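2,3-dimethylmalate lyase (Aspergillus niger, PDB 3FA4) is a magnesium-binding protein of the phosphoenolpyruvate phosphomutase family, with a TIM-barrel fold, present here as an assembly of four chains. Local coordinates at residues B[23-28]-B[32-37]; B[72-77]-B[81-86]; B[161-166]-B[173-178]; B[167-172]-B[187-192]. All coordinates share one frame; numbering follows the deposited sequence.

Interaction 1: B[23-28]-B[32-37]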
loop_
_atom_site.group_PDB
_atom_site.type_symbol
_atom_site.label_atom_id
_atom_site.label_comp_id
_atom_site.label_asym_id
_atom_site.label_seq_id
_atom_site.Cartn_x
_atom_site.Cartn_y
_atom_site.Cartn_z
ATOM N N PRO B 23 -0.543 25.939 -7.469
ATOM C CA PRO B 23 -1.725 25.757 -6.674
ATOM C C PRO B 23 -1.704 24.490 -5.868
ATOM O O PRO B 23 -1.145 23.442 -6.300
ATOM C CB PRO B 23 -2.848 25.776 -7.730
ATOM C CG PRO B 23 -2.239 25.286 -8.862
ATOM C CD PRO B 23 -0.898 25.909 -8.899
ATOM N N GLY B 24 -2.341 24.559 -4.712
ATOM C CA GLY B 24 -2.382 23.382 -3.852
ATOM C C GLY B 24 -3.412 22.384 -4.362
ATOM O O GLY B 24 -4.618 22.703 -4.511
ATOM N N VAL B 25 -2.937 21.176 -4.648
ATOM C CA VAL B 25 -3.755 20.025 -5.033
ATOM C C VAL B 25 -3.552 18.851 -4.037
ATOM O O VAL B 25 -2.633 18.868 -3.227
ATOM C CB VAL B 25 -3.532 19.592 -6.483
ATOM C CG1 VAL B 25 -3.769 20.735 -7.411
ATOM C CG2 VAL B 25 -2.194 18.813 -6.672
ATOM N N TYR B 26 -4.461 17.888 -4.041
ATOM C CA TYR B 26 -4.519 16.887 -2.943
ATOM C C TYR B 26 -4.905 15.463 -3.395
ATOM O O TYR B 26 -4.976 14.552 -2.585
ATOM C CB TYR B 26 -5.435 17.365 -1.816
ATOM C CG TYR B 26 -6.876 17.519 -2.218
ATOM C CD1 TYR B 26 -7.371 18.710 -2.735
ATOM C CD2 TYR B 26 -7.741 16.468 -2.093
ATOM C CE1 TYR B 26 -8.719 18.802 -3.150
ATOM C CE2 TYR B 26 -9.028 16.560 -2.507
ATOM C CZ TYR B 26 -9.514 17.744 -3.022
ATOM O OH TYR B 26 -10.820 17.748 -3.367
ATOM N N ASP B 27 -5.122 15.306 -4.707
ATOM C CA ASP B 27 -5.629 14.080 -5.301
ATOM C C ASP B 27 -5.558 14.110 -6.844
ATOM O O ASP B 27 -5.135 15.110 -7.461
ATOM C CB ASP B 27 -7.036 13.720 -4.747
ATOM C CG ASP B 27 -8.193 14.467 -5.418
ATOM O OD1 ASP B 27 -8.047 15.607 -5.960
ATOM O OD2 ASP B 27 -9.324 13.914 -5.352
ATOM N N GLY B 28 -5.970 13.019 -7.471
ATOM C CA GLY B 28 -5.907 12.931 -8.918
ATOM C C GLY B 28 -6.703 13.992 -9.608
ATOM O O GLY B 28 -6.206 14.599 -10.531
ATOM N N ARG B 32 -5.664 17.114 -11.997
ATOM C CA ARG B 32 -6.137 17.232 -13.385
ATOM C C ARG B 32 -6.775 18.567 -13.671
ATOM O O ARG B 32 -6.478 19.164 -14.724
ATOM C CB ARG B 32 -7.184 16.184 -13.758
ATOM C CG ARG B 32 -6.720 14.810 -13.705
ATOM C CD ARG B 32 -5.929 14.584 -14.913
ATOM N NE ARG B 32 -5.579 13.175 -15.025
ATOM C CZ ARG B 32 -5.015 12.631 -16.102
ATOM N NH1 ARG B 32 -4.720 13.364 -17.182
ATOM N NH2 ARG B 32 -4.755 11.346 -16.097
ATOM N N VAL B 33 -7.690 19.012 -12.793
ATOM C CA VAL B 33 -8.302 20.371 -12.915
ATOM C C VAL B 33 -7.272 21.533 -12.979
ATOM O O VAL B 33 -7.312 22.383 -13.868
ATOM C CB VAL B 33 -9.342 20.614 -11.835
ATOM C CG1 VAL B 33 -9.952 21.927 -11.985
ATOM C CG2 VAL B 33 -10.456 19.487 -11.843
ATOM N N ALA B 34 -6.325 21.543 -12.049
ATOM C CA ALA B 34 -5.280 22.564 -12.015
ATOM C C ALA B 34 -4.390 22.520 -13.269
ATOM O O ALA B 34 -4.023 23.575 -13.818
ATOM C CB ALA B 34 -4.424 22.367 -10.753
ATOM N N LEU B 35 -3.986 21.320 -13.695
ATOM C CA LEU B 35 -3.231 21.189 -14.922
ATOM C C LEU B 35 -4.000 21.727 -16.200
ATOM O O LEU B 35 -3.387 22.339 -17.071
ATOM C CB LEU B 35 -2.817 19.728 -15.117
ATOM C CG LEU B 35 -1.418 19.183 -14.768
ATOM C CD1 LEU B 35 -0.422 20.159 -14.139
ATOM C CD2 LEU B 35 -1.490 17.798 -14.033
ATOM N N SER B 36 -5.320 21.471 -16.282
ATOM C CA SER B 36 -6.169 21.864 -17.393
ATOM C C SER B 36 -6.323 23.379 -17.453
ATOM O O SER B 36 -6.709 23.919 -18.510
ATOM C CB SER B 36 -7.572 21.278 -17.246
ATOM O OG SER B 36 -7.559 19.860 -17.172
ATOM N N ALA B 37 -6.068 24.051 -16.315
ATOM C CA ALA B 37 -6.256 25.480 -16.184
ATOM C C ALA B 37 -4.930 26.107 -16.591
ATOM O O ALA B 37 -4.836 27.272 -16.940
ATOM C CB ALA B 37 -6.641 25.829 -14.772
#

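Interaction 2: B[72-77]-B[81-86]. With MG (magnesium ion), chain N.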
loop_
_atom_site.group_PDB
_atom_site.type_symbol
_atom_site.label_atom_id
_atom_site.label_comp_id
_atom_site.label_asym_id
_atom_site.label_seq_id
_atom_site.Cartn_x
_atom_site.Cartn_y
_atom_site.Cartn_z
ATOM N N GLU B 72 3.822 10.626 -5.748
ATOM C CA GLU B 72 4.101 9.928 -6.967
ATOM C C GLU B 72 2.974 9.909 -7.979
ATOM O O GLU B 72 3.228 9.959 -9.184
ATOM C CB GLU B 72 4.475 8.499 -6.715
ATOM C CG GLU B 72 4.932 7.803 -8.011
ATOM C CD GLU B 72 5.565 6.430 -7.804
ATOM O OE1 GLU B 72 5.787 5.709 -8.785
ATOM O OE2 GLU B 72 5.770 6.056 -6.652
ATOM N N MET B 73 1.745 9.726 -7.517
ATOM C CA MET B 73 0.618 9.807 -8.385
ATOM C C MET B 73 0.445 11.216 -8.987
ATOM O O MET B 73 0.222 11.342 -10.214
ATOM C CB MET B 73 -0.625 9.373 -7.628
ATOM C CG MET B 73 -1.850 9.238 -8.501
ATOM S SD MET B 73 -2.824 10.756 -8.553
ATOM C CE MET B 73 -3.055 11.126 -6.763
ATOM N N ILE B 74 0.541 12.269 -8.169
ATOM C CA ILE B 74 0.393 13.656 -8.705
ATOM C C ILE B 74 1.549 14.068 -9.634
ATOM O O ILE B 74 1.329 14.655 -10.670
ATOM C CB ILE B 74 0.147 14.668 -7.510
ATOM C CG1 ILE B 74 -1.155 14.256 -6.756
ATOM C CG2 ILE B 74 0.107 16.117 -7.993
ATOM C CD1 ILE B 74 -1.378 14.865 -5.273
ATOM N N SER B 75 2.791 13.739 -9.277
ATOM C CA SER B 75 3.921 13.945 -10.139
ATOM C C SER B 75 3.821 13.285 -11.502
ATOM O O SER B 75 4.423 13.767 -12.448
ATOM C CB SER B 75 5.187 13.419 -9.481
ATOM O OG SER B 75 5.403 14.003 -8.208
ATOM N N ASN B 76 3.079 12.184 -11.625
ATOM C CA ASN B 76 3.106 11.449 -12.855
ATOM C C ASN B 76 1.892 11.587 -13.708
ATOM O O ASN B 76 1.802 10.942 -14.701
ATOM C CB ASN B 76 3.510 10.008 -12.605
ATOM C CG ASN B 76 5.018 9.868 -12.406
ATOM O OD1 ASN B 76 5.787 9.994 -13.338
ATOM N ND2 ASN B 76 5.430 9.678 -11.177
ATOM N N ILE B 77 0.941 12.402 -13.298
ATOM C CA ILE B 77 -0.125 12.930 -14.154
ATOM C C ILE B 77 0.415 13.678 -15.385
ATOM O O ILE B 77 0.080 13.315 -16.531
ATOM C CB ILE B 77 -1.199 13.757 -13.343
ATOM C CG1 ILE B 77 -1.943 12.765 -12.484
ATOM C CG2 ILE B 77 -2.278 14.353 -14.327
ATOM C CD1 ILE B 77 -2.759 13.335 -11.371
ATOM N N THR B 81 5.751 18.556 -15.494
ATOM C CA THR B 81 5.333 19.645 -14.605
ATOM C C THR B 81 5.830 19.397 -13.160
ATOM O O THR B 81 5.434 18.366 -12.560
ATOM C CB THR B 81 3.826 19.770 -14.538
ATOM O OG1 THR B 81 3.320 20.056 -15.823
ATOM C CG2 THR B 81 3.401 20.900 -13.573
ATOM N N PRO B 82 6.653 20.347 -12.594
ATOM C CA PRO B 82 7.173 20.213 -11.225
ATOM C C PRO B 82 6.062 20.079 -10.177
ATOM O O PRO B 82 5.147 20.903 -10.185
ATOM C CB PRO B 82 7.903 21.530 -10.990
ATOM C CG PRO B 82 8.336 21.989 -12.378
ATOM C CD PRO B 82 7.135 21.593 -13.242
ATOM N N VAL B 83 6.159 19.079 -9.317
ATOM C CA VAL B 83 5.345 18.949 -8.124
ATOM C C VAL B 83 6.151 19.196 -6.859
ATOM O O VAL B 83 7.157 18.569 -6.621
ATOM C CB VAL B 83 4.658 17.576 -8.060
ATOM C CG1 VAL B 83 3.821 17.377 -6.795
ATOM C CG2 VAL B 83 3.863 17.315 -9.304
ATOM N N ILE B 84 5.689 20.135 -6.066
ATOM C CA ILE B 84 6.280 20.430 -4.721
ATOM C C ILE B 84 5.413 19.725 -3.734
ATOM O O ILE B 84 4.271 20.009 -3.722
ATOM C CB ILE B 84 6.279 21.960 -4.398
ATOM C CG1 ILE B 84 6.999 22.697 -5.542
ATOM C CG2 ILE B 84 6.954 22.226 -3.035
ATOM C CD1 ILE B 84 6.753 24.131 -5.613
ATOM N N ALA B 85 5.953 18.796 -2.934
ATOM C CA ALA B 85 5.189 17.970 -2.034
ATOM C C ALA B 85 5.444 18.224 -0.537
ATOM O O ALA B 85 6.562 18.323 -0.082
ATOM C CB ALA B 85 5.472 16.543 -2.335
ATOM N N ASP B 86 4.397 18.262 0.276
ATOM C CA ASP B 86 4.623 18.302 1.737
ATOM C C ASP B 86 5.421 17.011 2.104
ATOM O O ASP B 86 5.251 16.001 1.382
ATOM C CB ASP B 86 3.285 18.458 2.439
ATOM C CG ASP B 86 3.412 18.463 3.920
ATOM O OD1 ASP B 86 4.519 18.748 4.473
ATOM O OD2 ASP B 86 2.399 18.133 4.581
HETATM MG MG MG N . 2.328 18.606 6.786
HETATM O O HOH W 1 6.326 16.102 -12.052
HETATM O O HOH W 2 3.796 19.956 6.784
HETATM O O HOH W 3 0.699 17.419 6.597
HETATM O O HOH W 4 0.912 20.299 6.319
#

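Interaction 3: B[161-166]-B[173-178]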
loop_
_atom_site.group_PDB
_atom_site.type_symbol
_atom_site.label_atom_id
_atom_site.label_comp_id
_atom_site.label_asym_id
_atom_site.label_seq_id
_atom_site.Cartn_x
_atom_site.Cartn_y
_atom_site.Cartn_z
ATOM N N THR B 161 10.439 26.385 8.507
ATOM C CA THR B 161 10.462 26.628 9.913
ATOM C C THR B 161 9.139 27.117 10.434
ATOM O O THR B 161 8.493 28.034 9.876
ATOM C CB THR B 161 11.630 27.484 10.400
ATOM O OG1 THR B 161 11.597 27.550 11.823
ATOM C CG2 THR B 161 11.698 28.934 9.732
ATOM N N ASP B 162 8.693 26.392 11.474
ATOM C CA ASP B 162 7.430 26.698 12.109
ATOM C C ASP B 162 7.652 27.466 13.384
ATOM O O ASP B 162 6.741 27.522 14.219
ATOM C CB ASP B 162 6.627 25.424 12.355
ATOM C CG ASP B 162 6.123 24.823 11.065
ATOM O OD1 ASP B 162 5.064 25.229 10.552
ATOM O OD2 ASP B 162 6.815 23.980 10.526
ATOM N N SER B 163 8.848 28.061 13.531
ATOM C CA SER B 163 9.241 28.721 14.818
ATOM C C SER B 163 8.776 30.140 15.038
ATOM O O SER B 163 8.923 30.619 16.135
ATOM C CB SER B 163 10.739 28.674 15.038
ATOM O OG SER B 163 11.385 29.416 14.043
ATOM N N LEU B 164 8.197 30.803 14.031
ATOM C CA LEU B 164 7.818 32.237 14.177
ATOM C C LEU B 164 6.966 32.596 15.411
ATOM O O LEU B 164 7.377 33.329 16.293
ATOM C CB LEU B 164 7.156 32.765 12.885
ATOM C CG LEU B 164 6.867 34.247 12.705
ATOM C CD1 LEU B 164 8.124 35.089 12.791
ATOM C CD2 LEU B 164 6.211 34.486 11.360
ATOM N N GLN B 165 5.730 32.150 15.437
ATOM C CA GLN B 165 4.865 32.394 16.616
ATOM C C GLN B 165 5.490 31.979 17.961
ATOM O O GLN B 165 5.313 32.688 18.962
ATOM C CB GLN B 165 3.540 31.652 16.432
ATOM C CG GLN B 165 3.731 30.159 16.089
ATOM C CD GLN B 165 2.585 29.390 16.672
ATOM O OE1 GLN B 165 1.427 29.858 16.569
ATOM N NE2 GLN B 165 2.869 28.268 17.370
ATOM N N THR B 166 6.251 30.877 17.947
ATOM C CA THR B 166 6.828 30.211 19.110
ATOM C C THR B 166 7.994 31.081 19.622
ATOM O O THR B 166 7.950 31.595 20.764
ATOM C CB THR B 166 7.394 28.747 18.697
ATOM O OG1 THR B 166 6.691 28.185 17.532
ATOM C CG2 THR B 166 7.306 27.800 19.825
ATOM N N VAL B 173 14.712 33.278 11.380
ATOM C CA VAL B 173 15.762 33.594 10.425
ATOM C C VAL B 173 17.060 32.783 10.746
ATOM O O VAL B 173 17.618 32.219 9.829
ATOM C CB VAL B 173 15.866 35.084 10.207
ATOM C CG1 VAL B 173 17.027 35.390 9.391
ATOM C CG2 VAL B 173 14.642 35.520 9.457
ATOM N N ALA B 174 17.458 32.676 12.033
ATOM C CA ALA B 174 18.543 31.793 12.499
ATOM C C ALA B 174 18.458 30.347 12.061
ATOM O O ALA B 174 19.440 29.807 11.548
ATOM C CB ALA B 174 18.716 31.833 14.064
ATOM N N ARG B 175 17.306 29.723 12.271
ATOM C CA ARG B 175 17.060 28.334 11.870
ATOM C C ARG B 175 17.056 28.178 10.320
ATOM O O ARG B 175 17.555 27.167 9.769
ATOM C CB ARG B 175 15.720 27.818 12.456
ATOM C CG ARG B 175 15.702 27.538 13.957
ATOM C CD ARG B 175 14.337 27.269 14.438
ATOM N NE ARG B 175 14.400 26.877 15.849
ATOM C CZ ARG B 175 14.158 25.655 16.316
ATOM N NH1 ARG B 175 13.764 24.660 15.530
ATOM N NH2 ARG B 175 14.319 25.414 17.576
ATOM N N LEU B 176 16.484 29.149 9.622
ATOM C CA LEU B 176 16.636 29.147 8.135
ATOM C C LEU B 176 18.062 29.143 7.662
ATOM O O LEU B 176 18.391 28.331 6.833
ATOM C CB LEU B 176 15.841 30.258 7.429
ATOM C CG LEU B 176 14.344 29.945 7.477
ATOM C CD1 LEU B 176 13.560 31.088 6.896
ATOM C CD2 LEU B 176 14.024 28.565 6.829
ATOM N N ARG B 177 18.879 30.068 8.178
ATOM C CA ARG B 177 20.312 30.217 7.846
ATOM C C ARG B 177 21.103 28.950 8.237
ATOM O O ARG B 177 21.935 28.484 7.483
ATOM C CB ARG B 177 20.885 31.407 8.608
ATOM C CG ARG B 177 20.697 32.709 7.925
ATOM C CD ARG B 177 21.310 33.846 8.740
ATOM N NE ARG B 177 21.020 35.166 8.140
ATOM C CZ ARG B 177 20.788 36.303 8.827
ATOM N NH1 ARG B 177 20.767 36.354 10.179
ATOM N NH2 ARG B 177 20.540 37.403 8.147
ATOM N N ALA B 178 20.821 28.345 9.383
ATOM C CA ALA B 178 21.449 27.072 9.678
ATOM C C ALA B 178 21.113 26.055 8.558
ATOM O O ALA B 178 21.969 25.323 8.122
ATOM C CB ALA B 178 21.026 26.577 11.029
#

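Interaction 4: B[167-172]-B[187-192]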
loop_
_atom_site.group_PDB
_atom_site.type_symbol
_atom_site.label_atom_id
_atom_site.label_comp_id
_atom_site.label_asym_id
_atom_site.label_seq_id
_atom_site.Cartn_x
_atom_site.Cartn_y
_atom_site.Cartn_z
ATOM N N HIS B 167 9.030 31.248 18.784
ATOM C CA HIS B 167 10.308 31.844 19.197
ATOM C C HIS B 167 10.622 33.199 18.487
ATOM O O HIS B 167 11.646 33.838 18.784
ATOM C CB HIS B 167 11.545 30.914 19.034
ATOM C CG HIS B 167 11.339 29.463 19.360
ATOM N ND1 HIS B 167 10.946 29.013 20.597
ATOM C CD2 HIS B 167 11.553 28.349 18.615
ATOM C CE1 HIS B 167 10.872 27.689 20.595
ATOM N NE2 HIS B 167 11.254 27.261 19.408
ATOM N N GLY B 168 9.766 33.614 17.558
ATOM C CA GLY B 168 9.780 34.965 16.977
ATOM C C GLY B 168 10.766 35.128 15.855
ATOM O O GLY B 168 11.591 34.243 15.608
ATOM N N TYR B 169 10.686 36.265 15.174
ATOM C CA TYR B 169 11.375 36.461 13.890
ATOM C C TYR B 169 12.864 36.104 13.817
ATOM O O TYR B 169 13.249 35.363 12.953
ATOM C CB TYR B 169 11.114 37.854 13.351
ATOM C CG TYR B 169 11.728 38.092 12.009
ATOM C CD1 TYR B 169 11.075 37.679 10.825
ATOM C CD2 TYR B 169 12.969 38.726 11.913
ATOM C CE1 TYR B 169 11.648 37.944 9.562
ATOM C CE2 TYR B 169 13.559 38.974 10.650
ATOM C CZ TYR B 169 12.918 38.569 9.497
ATOM O OH TYR B 169 13.536 38.854 8.307
ATOM N N GLU B 170 13.711 36.627 14.696
ATOM C CA GLU B 170 15.156 36.395 14.562
ATOM C C GLU B 170 15.574 34.945 14.737
ATOM O O GLU B 170 16.595 34.533 14.211
ATOM C CB GLU B 170 15.945 37.208 15.583
ATOM C CG GLU B 170 16.171 38.624 15.194
ATOM C CD GLU B 170 17.456 39.169 15.822
ATOM O OE1 GLU B 170 17.958 38.647 16.900
ATOM O OE2 GLU B 170 17.985 40.124 15.203
ATOM N N GLU B 171 14.815 34.184 15.515
ATOM C CA GLU B 171 15.152 32.798 15.778
ATOM C C GLU B 171 14.811 32.064 14.509
ATOM O O GLU B 171 15.562 31.145 14.109
ATOM C CB GLU B 171 14.379 32.221 16.991
ATOM C CG GLU B 171 14.602 30.683 17.344
ATOM C CD GLU B 171 16.066 30.195 17.318
ATOM O OE1 GLU B 171 17.013 31.001 17.144
ATOM O OE2 GLU B 171 16.292 28.970 17.458
ATOM N N SER B 172 13.707 32.486 13.879
ATOM C CA SER B 172 13.194 31.909 12.612
ATOM C C SER B 172 14.225 32.059 11.512
ATOM O O SER B 172 14.564 31.118 10.815
ATOM C CB SER B 172 11.931 32.643 12.157
ATOM O OG SER B 172 10.823 32.198 12.894
ATOM N N GLY B 187 14.222 28.465 1.242
ATOM C CA GLY B 187 13.646 28.700 2.583
ATOM C C GLY B 187 12.173 29.022 2.663
ATOM O O GLY B 187 11.645 29.741 1.845
ATOM N N PHE B 188 11.517 28.591 3.741
ATOM C CA PHE B 188 10.038 28.624 3.844
ATOM C C PHE B 188 9.739 29.047 5.303
ATOM O O PHE B 188 9.810 28.210 6.215
ATOM C CB PHE B 188 9.552 27.168 3.517
ATOM C CG PHE B 188 8.014 26.902 3.671
ATOM C CD1 PHE B 188 7.457 25.749 3.143
ATOM C CD2 PHE B 188 7.166 27.794 4.255
ATOM C CE1 PHE B 188 6.116 25.497 3.224
ATOM C CE2 PHE B 188 5.863 27.518 4.356
ATOM C CZ PHE B 188 5.335 26.348 3.848
ATOM N N LEU B 189 9.484 30.346 5.521
ATOM C CA LEU B 189 9.042 30.904 6.802
ATOM C C LEU B 189 7.512 30.882 6.878
ATOM O O LEU B 189 6.797 31.686 6.240
ATOM C CB LEU B 189 9.531 32.344 6.965
ATOM C CG LEU B 189 9.954 32.934 8.328
ATOM C CD1 LEU B 189 9.680 34.447 8.331
ATOM C CD2 LEU B 189 9.315 32.293 9.523
ATOM N N GLU B 190 7.022 29.926 7.638
ATOM C CA GLU B 190 5.608 29.671 7.760
ATOM C C GLU B 190 4.956 30.767 8.552
ATOM O O GLU B 190 5.421 31.166 9.635
ATOM C CB GLU B 190 5.357 28.283 8.385
ATOM C CG GLU B 190 3.835 27.979 8.776
ATOM C CD GLU B 190 2.872 27.855 7.554
ATOM O OE1 GLU B 190 3.224 28.267 6.420
ATOM O OE2 GLU B 190 1.737 27.387 7.727
ATOM N N GLY B 191 3.880 31.269 7.992
ATOM C CA GLY B 191 3.057 32.254 8.682
ATOM C C GLY B 191 3.607 33.648 8.854
ATOM O O GLY B 191 3.388 34.277 9.889
ATOM N N ILE B 192 4.317 34.130 7.823
ATOM C CA ILE B 192 4.746 35.512 7.815
ATOM C C ILE B 192 3.548 36.385 8.199
ATOM O O ILE B 192 2.476 36.208 7.646
ATOM C CB ILE B 192 5.315 35.875 6.445
ATOM C CG1 ILE B 192 6.644 35.155 6.249
ATOM C CG2 ILE B 192 5.454 37.426 6.309
ATOM C CD1 ILE B 192 6.821 34.720 4.864
#

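Interaction 1: B[23-28]-B[32-37]
Ala34 carries the apolar part of this contact, setting its single methyl against two side chains of strand 20-25. Val25 comes closer, its CG1 lying 3.8 Å from Ala34 CB, while the ring of Pro23 approaches the same methyl through CG, with Pro23 CG 4.1 Å from Ala34 CB. The torsion of Val25 (chi1 -56°) swings CG1 beside its own backbone N, the position from which it meets the alanine methyl. Pro23 and Val25, two residues apart on the strand, both point their CB toward the helix.

The polar part is one helical turn. Arg32 N donates to Gly28 O at 3.0 Å with an N-H...O angle of 153°, tying the first turn of helix 28-37 together. Arg32 CG rests on that same acceptor, 3.2 Å from Gly28 O, and the chain then bends at chi2 (-78°), its far end reaching Gly55 O of the second subunit through NH2. Asp27 is the N-cap, bonded through OD1 to Ser30.

Strand and helix open the first beta-alpha-beta unit of the barrel, ahead of strand 42-44. Apart from the backbone bond, the segments meet mainly through small apolar groups, consistent with a close helix-on-strand fit.

Interaction 2: B[72-77]-B[81-86]
Ile74 and Ser75 meet Val83 through groups that are not flat, where a helix on the outside of the TIM barrel returns through a short loop to strand 83-86; the flat groups, among them the amide of Asn76 and the carboxylate of Asp86, lie beyond this contact. Asn76 works at its amide edge: ND2 sends a hydrogen back to Glu72 O at 3.0 Å, the acceptor only 9° out of the amide plane and the donor on a lone pair of that carbonyl, which links Asn76 back to the preceding helical turn. The carboxylate of Asp86, at the far end of the strand, holds magnesium through OD2 at 2.3 Å, and Asp88 supplies a second protein oxygen.

Val83 points into the helix. Its CG1 stands anti to the backbone N (chi1 178°) and lies 4.1 Å from Ile74 CG2, the two side chains crossing at about a right angle. The other methyl presses on the helix backbone, with Val83 CG2 3.5 Å from Ser75 CA. Although Ser75 OG lies 3.7 Å from Val83 CB, its hydrogen bond goes back to Ala71 O, and toward valine it makes only van der Waals contact. At the other end of the strand, a metal-bound water donates to Asp86 OD1 over 2.7 Å.

Interaction 3: B[161-166]-B[173-178]
Arg175 and Leu176, on helix 169-181, lie on Thr161 and Ser163. Arg175 comes first, with its chain stretched out from CG to NE so that the methylenes run past the two hydroxyl-bearing residues. Arg175 CD sits 3.7 Å from Ser163 OG and 3.8 Å from Thr161 OG1, and the Thr161 and Arg175 side chains cross at about a right angle. These are van der Waals contacts; the polar end of the arginine is spent further out, with NE on Glu171 and NH1 on Asp116 and Val132 O. Asp116 also takes a hydrogen bond from Thr161 OG1, so its carboxylate has both the arginine and the threonine as partners. Ser163 OG itself bonds to Ser172 OG, one turn earlier on the helix.

That threonine closes strand 156-161 of the barrel, and helix 169-181 is the crossover of a beta-alpha-beta unit leading to strand 186-189. Just after the strand the chain folds into an ST turn, in which Ser163 N donates to Thr161 OG1 at 3.3 Å and 151°.

Leu176 follows with an apolar touch. Thr161 CG2, which its chi1 of -175° puts between backbone N and carbonyl carbon, reaches Leu176 CG at 3.6 Å and comes within 3.7 Å of Leu176 CD2. From the far side, Leu205 also packs against this leucine.

Interaction 4: B[167-172]-B[187-192]
Leu189 divides its two methyls between Tyr169 and Ser172, and those three residues make the whole contact. On the apolar side, Leu189 CD1 approaches the phenol ring obliquely, 4.2 Å from Tyr169 CE1, the two side chains crossing at about a right angle. Tyr169 carries its ring there with CG opposite the backbone N (chi1 -177°), and its side chain is also packed against Met197, Gln200 and Val201 of helix 195-204. The other methyl faces serine: Leu189 CD2 is 3.7 Å from Ser172 CB, and Ser172 OG is equally near.

Polar bonds shape each segment but do not cross between them. Ser172 N donates to Gly168 O at 3.2 Å in the first turn of helix 169-181, where Gly168 is the N-cap and has a positive phi. Ser172 OG bonds to Ser163 OG, and Tyr169 OH to Asp204. Strand 186-189 ends in a type II beta turn from Leu189 to Ile192, with Gly191 at its positive-phi third position.

One leucine thus seats the N-terminal turn of the crossover helix over the end of the following barrel strand. Ser172 OG and Tyr169 OH both bond to other residues, so between these two segments the contact is van der Waals, with no hydrogen bond across it.

All four contacts set a helix against a barrel strand or the turn that follows it, and most of the touching residues are buried. Interactions 1 and 2 are neighbours, with centres 10 Å apart, and meet where Ile77 packs on Leu35 and Arg32. Interactions 3 and 4 share helix 169-181; their centres lie about 30 and 29 Å from that of interaction 1. Their chemistry differs: interaction 1 joins aliphatic touches to a helical backbone bond, interaction 2 has a valine core on a strand running to the magnesium, interaction 3 brings arginine methylenes onto hydroxyls, and interaction 4 sets leucine methyls on a tyrosine ring and a serine. Interaction 1 borders the second subunit extensively; no other chain touches interactions 3 and 4.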